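Local atomic coordinates of IL-4-inducing protein (Schistosoma mansoni, PDB entry 4EL6), a protein that binds IgE through a crystallin fold and so triggers antigen-independent basophil activation and release of interleukin-4. Residues E51-Y56 against K91-K97. Sequence-based numbering, arbitrary orientation.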
loop_
_atom_site.group_PDB
_atom_site.type_symbol
_atom_site.label_atom_id
_atom_site.label_comp_id
_atom_site.label_asym_id
_atom_site.label_seq_id
_atom_site.Cartn_x
_atom_site.Cartn_y
_atom_site.Cartn_z
ATOM N N GLU A 51 9.254 5.141 12.618
ATOM C CA GLU A 51 9.989 3.868 12.786
ATOM C C GLU A 51 10.066 3.187 11.394
ATOM O O GLU A 51 10.598 3.772 10.360
ATOM C CB GLU A 51 9.278 3.023 13.901
ATOM C CG GLU A 51 9.866 1.655 14.283
ATOM C CD GLU A 51 11.404 1.602 14.382
ATOM O OE1 GLU A 51 12.064 2.630 14.689
ATOM O OE2 GLU A 51 11.971 0.497 14.164
ATOM N N ARG A 52 9.449 2.013 11.337
ATOM C CA ARG A 52 9.293 1.316 10.106
ATOM C C ARG A 52 7.911 1.649 9.580
ATOM O O ARG A 52 6.919 1.464 10.291
ATOM C CB ARG A 52 9.488 -0.171 10.338
ATOM C CG ARG A 52 10.848 -0.445 11.000
ATOM C CD ARG A 52 10.988 -1.850 11.526
ATOM N NE ARG A 52 10.185 -2.083 12.716
ATOM C CZ ARG A 52 9.769 -3.288 13.110
ATOM N NH1 ARG A 52 10.053 -4.382 12.406
ATOM N NH2 ARG A 52 9.046 -3.406 14.209
ATOM N N PRO A 53 7.845 2.148 8.326
ATOM C CA PRO A 53 6.547 2.375 7.714
ATOM C C PRO A 53 5.801 1.071 7.466
ATOM O O PRO A 53 6.401 -0.007 7.292
ATOM C CB PRO A 53 6.879 3.030 6.400
ATOM C CG PRO A 53 8.279 2.629 6.105
ATOM C CD PRO A 53 8.944 2.498 7.428
ATOM N N TYR A 54 4.469 1.148 7.565
ATOM C CA TYR A 54 3.623 -0.004 7.230
ATOM C C TYR A 54 2.412 0.561 6.522
ATOM O O TYR A 54 1.863 1.538 6.997
ATOM C CB TYR A 54 3.184 -0.815 8.474
ATOM C CG TYR A 54 2.609 -2.158 8.098
ATOM C CD1 TYR A 54 1.262 -2.297 7.757
ATOM C CD2 TYR A 54 3.377 -3.291 8.099
ATOM C CE1 TYR A 54 0.737 -3.487 7.353
ATOM C CE2 TYR A 54 2.868 -4.513 7.718
ATOM C CZ TYR A 54 1.517 -4.612 7.370
ATOM O OH TYR A 54 1.011 -5.795 6.973
ATOM N N TRP A 55 2.007 -0.031 5.391
ATOM C CA TRP A 55 0.936 0.543 4.591
ATOM C C TRP A 55 -0.217 -0.425 4.437
ATOM O O TRP A 55 -0.001 -1.604 4.200
ATOM C CB TRP A 55 1.455 0.930 3.230
ATOM C CG TRP A 55 2.432 2.076 3.215
ATOM C CD1 TRP A 55 3.809 2.050 3.481
ATOM C CD2 TRP A 55 2.106 3.440 2.940
ATOM N NE1 TRP A 55 4.346 3.341 3.377
ATOM C CE2 TRP A 55 3.366 4.199 3.005
ATOM C CE3 TRP A 55 0.918 4.116 2.569
ATOM C CZ2 TRP A 55 3.389 5.542 2.706
ATOM C CZ3 TRP A 55 1.003 5.481 2.267
ATOM C CH2 TRP A 55 2.227 6.146 2.370
ATOM N N TYR A 56 -1.453 0.047 4.600
ATOM C CA TYR A 56 -2.647 -0.724 4.282
ATOM C C TYR A 56 -3.340 -0.180 3.042
ATOM O O TYR A 56 -3.588 1.040 2.877
ATOM C CB TYR A 56 -3.612 -0.663 5.460
ATOM C CG TYR A 56 -3.241 -1.580 6.597
ATOM C CD1 TYR A 56 -3.217 -2.952 6.395
ATOM C CD2 TYR A 56 -2.889 -1.065 7.854
ATOM C CE1 TYR A 56 -2.891 -3.806 7.442
ATOM C CE2 TYR A 56 -2.520 -1.946 8.860
ATOM C CZ TYR A 56 -2.608 -3.282 8.639
ATOM O OH TYR A 56 -2.259 -4.140 9.673
ATOM N N LYS A 91 -3.926 3.652 3.728
ATOM C CA LYS A 91 -3.565 4.202 5.056
ATOM C C LYS A 91 -2.087 3.984 5.351
ATOM O O LYS A 91 -1.587 2.915 5.146
ATOM C CB LYS A 91 -4.387 3.660 6.176
ATOM C CG LYS A 91 -4.189 4.430 7.468
ATOM C CD LYS A 91 -5.146 3.986 8.559
ATOM C CE LYS A 91 -6.436 4.784 8.442
ATOM N NZ LYS A 91 -7.216 4.793 9.707
ATOM N N ARG A 92 -1.418 5.057 5.708
ATOM C CA ARG A 92 -0.025 5.018 6.149
ATOM C C ARG A 92 0.055 4.884 7.661
ATOM O O ARG A 92 -0.591 5.636 8.414
ATOM C CB ARG A 92 0.721 6.278 5.711
ATOM C CG ARG A 92 2.206 6.324 6.135
ATOM C CD ARG A 92 2.906 7.623 5.713
ATOM N NE ARG A 92 4.211 7.694 6.328
ATOM C CZ ARG A 92 5.014 8.759 6.274
ATOM N NH1 ARG A 92 4.680 9.851 5.582
ATOM N NH2 ARG A 92 6.170 8.738 6.941
ATOM N N CYS A 93 0.769 3.839 8.080
ATOM C CA CYS A 93 0.920 3.529 9.460
ATOM C C CYS A 93 2.368 3.309 9.866
ATOM O O CYS A 93 3.315 3.492 9.084
ATOM C CB CYS A 93 0.121 2.272 9.734
ATOM S SG CYS A 93 -1.619 2.405 9.172
ATOM N N ILE A 94 2.515 2.885 11.128
ATOM C CA ILE A 94 3.835 2.657 11.707
ATOM C C ILE A 94 3.858 1.272 12.252
ATOM O O ILE A 94 2.862 0.815 12.857
ATOM C CB ILE A 94 4.140 3.657 12.830
ATOM C CG1 ILE A 94 4.359 5.025 12.224
ATOM C CG2 ILE A 94 5.398 3.242 13.618
ATOM C CD1 ILE A 94 4.304 6.135 13.258
ATOM N N GLN A 95 4.950 0.550 12.022
ATOM C CA GLN A 95 5.129 -0.753 12.652
ATOM C C GLN A 95 6.177 -0.554 13.755
ATOM O O GLN A 95 7.269 -0.093 13.443
ATOM C CB GLN A 95 5.657 -1.762 11.650
ATOM C CG GLN A 95 5.692 -3.165 12.184
ATOM C CD GLN A 95 6.081 -4.147 11.119
ATOM O OE1 GLN A 95 7.006 -3.897 10.342
ATOM N NE2 GLN A 95 5.370 -5.284 11.072
ATOM N N THR A 96 5.821 -0.886 15.001
ATOM C CA THR A 96 6.690 -0.645 16.181
ATOM C C THR A 96 7.750 -1.717 16.236
ATOM O O THR A 96 7.554 -2.824 15.675
ATOM C CB THR A 96 5.931 -0.699 17.544
ATOM O OG1 THR A 96 5.352 -1.997 17.751
ATOM C CG2 THR A 96 4.854 0.329 17.614
ATOM N N LYS A 97 8.859 -1.419 16.923
ATOM C CA LYS A 97 9.978 -2.375 17.031
ATOM C C LYS A 97 9.527 -3.778 17.516
ATOM O O LYS A 97 10.135 -4.785 17.169
ATOM C CB LYS A 97 11.082 -1.801 17.924
ATOM C CG LYS A 97 11.806 -0.568 17.346
ATOM C CD LYS A 97 13.142 -0.874 16.631
ATOM C CE LYS A 97 13.994 0.389 16.446
ATOM N NZ LYS A 97 14.697 0.452 15.134
HETATM O O HOH W 1 7.264 -2.351 8.278
#
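Residues Arg-52 to Tyr-56 and Lys-91 to Gln-95 pair as twisted antiparallel strands, their directions 137° apart, through five backbone hydrogen bonds in which Tyr-54 and Cys-93, like Tyr-56 and Lys-91, bond each other reciprocally. At the non-hydrogen-bonded pair Trp-55/Arg-92, the arginine chain runs extended over one face of the indole, with CB 3.7 Å from the centroid of the six-membered ring in a CH-pi contact. With CG anti to the backbone N (chi1 180°), CG and CD follow CB across the ring rim, and NH1 goes on to the carbonyl of Tyr-25, while Trp-55 NE1 bonds Tyr-7 O. The two strands belong to a three-stranded antiparallel sheet, with strand 52-58 central and 89-95 at its border, in the beta/gamma-crystallin fold of this protein. Tyr-54, Tyr-56, Cys-93 and Gln-95 share the other face. There Cys-93 SG, disulfide-bonded to Cys-103, meets the Tyr-56 ring at its edge, 3.9 Å from CD2. A water donates to both Pro-53 O and Gln-95 OE1 (2.6 Å to the latter), and Gln-95 OE1 also lies over the Arg-52 guanidinium. Beyond the strands, Glu-51 OE2 forms a salt bridge with NZ of the poorly ordered Lys-97 at 2.9 Å.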